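Mandelate racemase/muconate lactonizing enzyme, C-terminal domain protein (Paracoccus denitrificans, PDB 4DWD) binds magnesium and, as a member of the mandelate racemase/muconate lactonizing enzyme family, probably acts as a hydro-lyase. Local coordinates at residues B[332-340]-B[356-367]. Residues are numbered along the deposited sequence; the frame is centred on the assembly and turned at random.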
ATOM      1  N   GLY B 332      12.348  39.609 -26.545  1.00 13.43           N
ATOM      2  CA  GLY B 332      13.653  39.049 -26.900  1.00 13.15           C
ATOM      3  C   GLY B 332      14.535  40.053 -27.629  1.00 13.45           C
ATOM      4  O   GLY B 332      15.759  40.028 -27.496  1.00 13.31           O
ATOM      5  N   ARG B 333      13.905  40.939 -28.401  1.00 14.36           N
ATOM      6  CA  ARG B 333      14.600  42.036 -29.056  1.00 14.16           C
ATOM      7  C   ARG B 333      14.499  43.297 -28.175  1.00 14.81           C
ATOM      8  O   ARG B 333      13.495  43.485 -27.480  1.00 16.18           O
ATOM      9  CB  ARG B 333      13.975  42.288 -30.434  1.00 16.19           C
ATOM     10  CG  ARG B 333      14.052  41.095 -31.373  1.00 20.19           C
ATOM     11  CD  ARG B 333      13.388  41.397 -32.708  1.00 22.18           C
ATOM     12  NE  ARG B 333      13.329  40.210 -33.566  1.00 24.49           N
ATOM     13  CZ  ARG B 333      14.272  39.866 -34.443  1.00 26.23           C
ATOM     14  NH1 ARG B 333      15.359  40.614 -34.592  1.00 27.15           N
ATOM     15  NH2 ARG B 333      14.129  38.773 -35.176  1.00 29.76           N
ATOM     16  N   PRO B 334      15.513  44.186 -28.220  1.00 14.31           N
ATOM     17  CA  PRO B 334      16.680  44.176 -29.101  1.00 14.07           C
ATOM     18  C   PRO B 334      17.937  43.539 -28.511  1.00 14.15           C
ATOM     19  O   PRO B 334      18.985  43.543 -29.170  1.00 15.97           O
ATOM     20  CB  PRO B 334      16.927  45.664 -29.331  1.00 16.12           C
ATOM     21  CG  PRO B 334      16.549  46.290 -28.033  1.00 16.00           C
ATOM     22  CD  PRO B 334      15.429  45.448 -27.457  1.00 14.81           C
ATOM     23  N   VAL B 335      17.856  42.996 -27.297  1.00 13.17           N
ATOM     24  CA  VAL B 335      19.050  42.417 -26.669  1.00 13.53           C
ATOM     25  C   VAL B 335      19.608  41.255 -27.481  1.00 13.74           C
ATOM     26  O   VAL B 335      20.825  41.103 -27.595  1.00 13.93           O
ATOM     27  CB  VAL B 335      18.788  42.019 -25.203  1.00 14.03           C
ATOM     28  CG1 VAL B 335      19.924  41.163 -24.641  1.00 14.25           C
ATOM     29  CG2 VAL B 335      18.626  43.287 -24.376  1.00 15.10           C
ATOM     30  N   PHE B 336      18.714  40.440 -28.037  1.00 13.73           N
ATOM     31  CA  PHE B 336      19.115  39.328 -28.892  1.00 13.25           C
ATOM     32  C   PHE B 336      18.734  39.582 -30.337  1.00 13.99           C
ATOM     33  O   PHE B 336      17.716  40.210 -30.611  1.00 15.19           O
ATOM     34  CB  PHE B 336      18.484  38.018 -28.402  1.00 13.27           C
ATOM     35  CG  PHE B 336      18.860  37.666 -26.997  1.00 13.78           C
ATOM     36  CD1 PHE B 336      20.165  37.300 -26.674  1.00 15.66           C
ATOM     37  CD2 PHE B 336      17.913  37.751 -25.982  1.00 14.61           C
ATOM     38  CE1 PHE B 336      20.507  36.990 -25.364  1.00 15.74           C
ATOM     39  CE2 PHE B 336      18.247  37.441 -24.675  1.00 14.02           C
ATOM     40  CZ  PHE B 336      19.550  37.071 -24.364  1.00 13.93           C
ATOM     41  N   ARG B 337      19.569  39.115 -31.266  1.00 13.48           N
ATOM     42  CA  ARG B 337      19.293  39.300 -32.695  1.00 14.65           C
ATOM     43  C   ARG B 337      18.407  38.195 -33.270  1.00 14.80           C
ATOM     44  O   ARG B 337      17.729  38.409 -34.272  1.00 17.13           O
ATOM     45  CB  ARG B 337      20.598  39.405 -33.481  1.00 16.95           C
ATOM     46  CG  ARG B 337      21.433  40.602 -33.067  1.00 21.49           C
ATOM     47  CD  ARG B 337      22.474  40.939 -34.119  1.00 22.28           C
ATOM     48  NE  ARG B 337      23.565  41.757 -33.590  1.00 27.36           N
ATOM     49  CZ  ARG B 337      23.567  43.088 -33.539  1.00 27.10           C
ATOM     50  NH1 ARG B 337      24.619  43.727 -33.041  1.00 28.63           N
ATOM     51  NH2 ARG B 337      22.522  43.786 -33.974  1.00 26.71           N
ATOM     52  N   ASN B 338      18.403  37.023 -32.631  1.00 13.58           N
ATOM     53  CA  ASN B 338      17.650  35.879 -33.125  1.00 14.51           C
ATOM     54  C   ASN B 338      16.836  35.158 -32.042  1.00 14.50           C
ATOM     55  O   ASN B 338      16.888  33.933 -31.948  1.00 15.44           O
ATOM     56  CB  ASN B 338      18.578  34.885 -33.835  1.00 15.17           C
ATOM     57  CG  ASN B 338      19.621  34.286 -32.910  1.00 15.18           C
ATOM     58  OD1 ASN B 338      19.924  34.837 -31.850  1.00 14.64           O
ATOM     59  ND2 ASN B 338      20.171  33.157 -33.312  1.00 15.09           N
ATOM     60  N   PRO B 339      16.074  35.911 -31.230  1.00 13.83           N
ATOM     61  CA  PRO B 339      15.267  35.278 -30.184  1.00 14.46           C
ATOM     62  C   PRO B 339      14.104  34.462 -30.767  1.00 14.81           C
ATOM     63  O   PRO B 339      13.878  34.497 -31.981  1.00 15.56           O
ATOM     64  CB  PRO B 339      14.762  36.468 -29.379  1.00 14.77           C
ATOM     65  CG  PRO B 339      14.623  37.556 -30.400  1.00 16.14           C
ATOM     66  CD  PRO B 339      15.764  37.350 -31.365  1.00 14.42           C
ATOM     67  N   ALA B 340      13.394  33.722 -29.913  1.00 12.74           N
ATOM     68  CA  ALA B 340      12.293  32.856 -30.329  1.00 13.94           C
ATOM     69  C   ALA B 340      11.301  33.572 -31.241  1.00 15.60           C
ATOM     70  O   ALA B 340      10.789  34.638 -30.907  1.00 16.82           O
ATOM     71  CB  ALA B 340      11.566  32.322 -29.103  1.00 13.21           C
ATOM     72  N   GLY B 356      23.998  28.912 -30.146  1.00 13.84           N
ATOM     73  CA  GLY B 356      23.657  29.579 -31.395  1.00 15.40           C
ATOM     74  C   GLY B 356      22.865  30.859 -31.213  1.00 15.56           C
ATOM     75  O   GLY B 356      22.344  31.387 -32.185  1.00 16.57           O
ATOM     76  N   ILE B 357      22.789  31.367 -29.984  1.00 14.33           N
ATOM     77  CA  ILE B 357      22.094  32.624 -29.696  1.00 15.12           C
ATOM     78  C   ILE B 357      23.040  33.771 -30.039  1.00 16.10           C
ATOM     79  O   ILE B 357      24.239  33.691 -29.764  1.00 17.73           O
ATOM     80  CB  ILE B 357      21.605  32.726 -28.220  1.00 16.61           C
ATOM     81  CG1 ILE B 357      20.778  33.996 -28.014  1.00 17.72           C
ATOM     82  CG2 ILE B 357      22.770  32.742 -27.242  1.00 16.85           C
ATOM     83  CD1 ILE B 357      19.320  33.782 -27.733  1.00 16.21           C
ATOM     84  N   VAL B 358      22.495  34.819 -30.654  1.00 15.54           N
ATOM     85  CA  VAL B 358      23.277  35.980 -31.070  1.00 16.60           C
ATOM     86  C   VAL B 358      22.858  37.206 -30.254  1.00 16.66           C
ATOM     87  O   VAL B 358      21.700  37.632 -30.286  1.00 15.44           O
ATOM     88  CB  VAL B 358      23.119  36.239 -32.586  1.00 16.90           C
ATOM     89  CG1 VAL B 358      23.832  37.522 -32.997  1.00 18.09           C
ATOM     90  CG2 VAL B 358      23.636  35.052 -33.394  1.00 18.42           C
ATOM     91  N   VAL B 359      23.810  37.752 -29.506  1.00 18.02           N
ATOM     92  CA  VAL B 359      23.573  38.885 -28.615  1.00 17.52           C
ATOM     93  C   VAL B 359      24.010  40.190 -29.282  1.00 18.80           C
ATOM     94  O   VAL B 359      25.088  40.258 -29.875  1.00 20.66           O
ATOM     95  CB  VAL B 359      24.328  38.705 -27.272  1.00 19.19           C
ATOM     96  CG1 VAL B 359      24.116  39.900 -26.349  1.00 19.95           C
ATOM     97  CG2 VAL B 359      23.916  37.408 -26.584  1.00 18.05           C
ATOM     98  N   ASP B 360      23.172  41.218 -29.192  1.00 17.40           N
ATOM     99  CA  ASP B 360      23.567  42.559 -29.627  1.00 18.17           C
ATOM    100  C   ASP B 360      24.324  43.202 -28.471  1.00 19.97           C
ATOM    101  O   ASP B 360      23.723  43.604 -27.475  1.00 19.11           O
ATOM    102  CB  ASP B 360      22.324  43.374 -29.993  1.00 18.17           C
ATOM    103  CG  ASP B 360      22.646  44.794 -30.454  1.00 19.90           C
ATOM    104  OD1 ASP B 360      23.580  45.440 -29.923  1.00 21.31           O
ATOM    105  OD2 ASP B 360      21.926  45.276 -31.342  1.00 23.33           O
ATOM    106  N   GLU B 361      25.646  43.290 -28.620  1.00 23.30           N
ATOM    107  CA  GLU B 361      26.552  43.703 -27.542  1.00 24.36           C
ATOM    108  C   GLU B 361      26.274  45.088 -26.990  1.00 21.31           C
ATOM    109  O   GLU B 361      26.342  45.314 -25.780  1.00 24.23           O
ATOM    110  CB  GLU B 361      28.010  43.648 -28.019  1.00 27.53           C
ATOM    111  CG  GLU B 361      28.515  42.247 -28.328  1.00 33.44           C
ATOM    112  CD  GLU B 361      28.384  41.319 -27.148  1.00 35.20           C
ATOM    113  OE1 GLU B 361      28.574  41.795 -26.008  1.00 32.37           O
ATOM    114  OE2 GLU B 361      28.088  40.123 -27.363  1.00 37.20           O
ATOM    115  N   ASP B 362      25.966  46.012 -27.886  1.00 22.86           N
ATOM    116  CA  ASP B 362      25.784  47.396 -27.514  1.00 25.09           C
ATOM    117  C   ASP B 362      24.433  47.614 -26.841  1.00 21.51           C
ATOM    118  O   ASP B 362      24.349  48.353 -25.857  1.00 23.36           O
ATOM    119  CB  ASP B 362      26.024  48.285 -28.732  1.00 30.73           C
ATOM    120  CG  ASP B 362      27.386  48.010 -29.371  1.00 35.03           C
ATOM    121  OD1 ASP B 362      28.416  48.094 -28.657  1.00 33.61           O
ATOM    122  OD2 ASP B 362      27.431  47.669 -30.568  1.00 43.74           O
ATOM    123  N   GLU B 363      23.398  46.932 -27.334  1.00 19.71           N
ATOM    124  CA  GLU B 363      22.098  46.961 -26.678  1.00 20.30           C
ATOM    125  C   GLU B 363      22.227  46.351 -25.292  1.00 19.54           C
ATOM    126  O   GLU B 363      21.749  46.922 -24.312  1.00 18.40           O
ATOM    127  CB  GLU B 363      21.029  46.218 -27.488  1.00 19.80           C
ATOM    128  CG  GLU B 363      20.415  47.036 -28.619  1.00 20.40           C
ATOM    129  CD  GLU B 363      19.609  48.234 -28.136  1.00 21.21           C
ATOM    130  OE1 GLU B 363      19.250  48.314 -26.943  1.00 20.64           O
ATOM    131  OE2 GLU B 363      19.330  49.115 -28.967  1.00 31.46           O
ATOM    132  N   LEU B 364      22.887  45.199 -25.209  1.00 18.18           N
ATOM    133  CA  LEU B 364      23.097  44.563 -23.917  1.00 18.94           C
ATOM    134  C   LEU B 364      23.779  45.523 -22.951  1.00 19.53           C
ATOM    135  O   LEU B 364      23.293  45.732 -21.844  1.00 19.49           O
ATOM    136  CB  LEU B 364      23.951  43.311 -24.068  1.00 19.62           C
ATOM    137  CG  LEU B 364      24.303  42.729 -22.699  1.00 21.35           C
ATOM    138  CD1 LEU B 364      23.139  41.908 -22.176  1.00 18.80           C
ATOM    139  CD2 LEU B 364      25.594  41.945 -22.756  1.00 24.06           C
ATOM    140  N   ALA B 365      24.912  46.086 -23.375  1.00 20.37           N
ATOM    141  CA  ALA B 365      25.676  47.014 -22.545  1.00 21.87           C
ATOM    142  C   ALA B 365      24.799  48.138 -22.004  1.00 19.80           C
ATOM    143  O   ALA B 365      24.855  48.444 -20.810  1.00 23.62           O
ATOM    144  CB  ALA B 365      26.874  47.567 -23.305  1.00 22.97           C
ATOM    145  N   SER B 366      23.963  48.716 -22.865  1.00 19.37           N
ATOM    146  CA  SER B 366      23.122  49.856 -22.491  1.00 19.99           C
ATOM    147  C   SER B 366      21.992  49.495 -21.531  1.00 20.32           C
ATOM    148  O   SER B 366      21.430  50.379 -20.879  1.00 19.83           O
ATOM    149  CB  SER B 366      22.536  50.520 -23.738  1.00 22.60           C
ATOM    150  OG  SER B 366      21.492  49.736 -24.277  1.00 24.97           O
ATOM    151  N   ARG B 367      21.663  48.203 -21.456  1.00 17.38           N
ATOM    152  CA  ARG B 367      20.517  47.723 -20.668  1.00 18.59           C
ATOM    153  C   ARG B 367      20.918  46.892 -19.448  1.00 17.90           C
ATOM    154  O   ARG B 367      20.056  46.491 -18.650  1.00 14.91           O
ATOM    155  CB  ARG B 367      19.568  46.904 -21.554  1.00 15.36           C
ATOM    156  CG  ARG B 367      18.817  47.732 -22.592  1.00 15.54           C
ATOM    157  CD  ARG B 367      18.362  46.858 -23.750  1.00 15.73           C
ATOM    158  NE  ARG B 367      17.501  47.586 -24.678  1.00 17.60           N
ATOM    159  CZ  ARG B 367      16.170  47.608 -24.612  1.00 16.53           C
ATOM    160  NH1 ARG B 367      15.525  46.943 -23.655  1.00 16.17           N
ATOM    161  NH2 ARG B 367      15.480  48.314 -25.501  1.00 16.97           N
TER
HETATM  162  O   HOH W   1      19.499  44.130 -31.748  1.00 22.53           O
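Phe-336 and Val-359 face each other in a single antiparallel beta bridge, which ties a loop of the enolase-type barrel domain to the segment leading back to the N-terminal domain's sheet. Its two backbone bonds run from Arg-337 N to Val-358 O and from Asp-360 N to Val-335 O, each 2.8 Å. The Arg-337 side chain drapes its methylenes over Val-358 CG1 and lays a guanidinium face on Asp-360, the guanidinium and carboxylate planes 29° apart; a salt bridge joins NH2 to Asp-360 OD2 at 3.1 Å. With CG anti to the backbone N (chi1 180°), Asp-360 also N-caps helix 361-367, OD1 accepting from Glu-363 N at 3.0 Å, while a water links OD2 to Pro-334 O. Val-335 splits its methyls: CG1 faces Leu-364 CD1, and CG2 rests on Arg-367 CD at 3.6 Å; Val-335, Leu-364 and Arg-367 all touch Val-13 of strand 5-14. Pro-334 sets CG and CD against one face of the Arg-367 guanidinium, whose NH1 bonds to Gly-16 O and Ala-14 O. Beyond the bridge, Asn-338 extends the pairing with its amide, OD1 taking Val-358 N at 2.8 Å and ND2 reaching Gly-356 O at 3.0 Å. Cutting this side chain back to alanine is likely to leave Val-358 N and Gly-356 O without these mates and let the 356-358 end drift. Gly-356 O lies only 2° out of the Asn-338 amide plane.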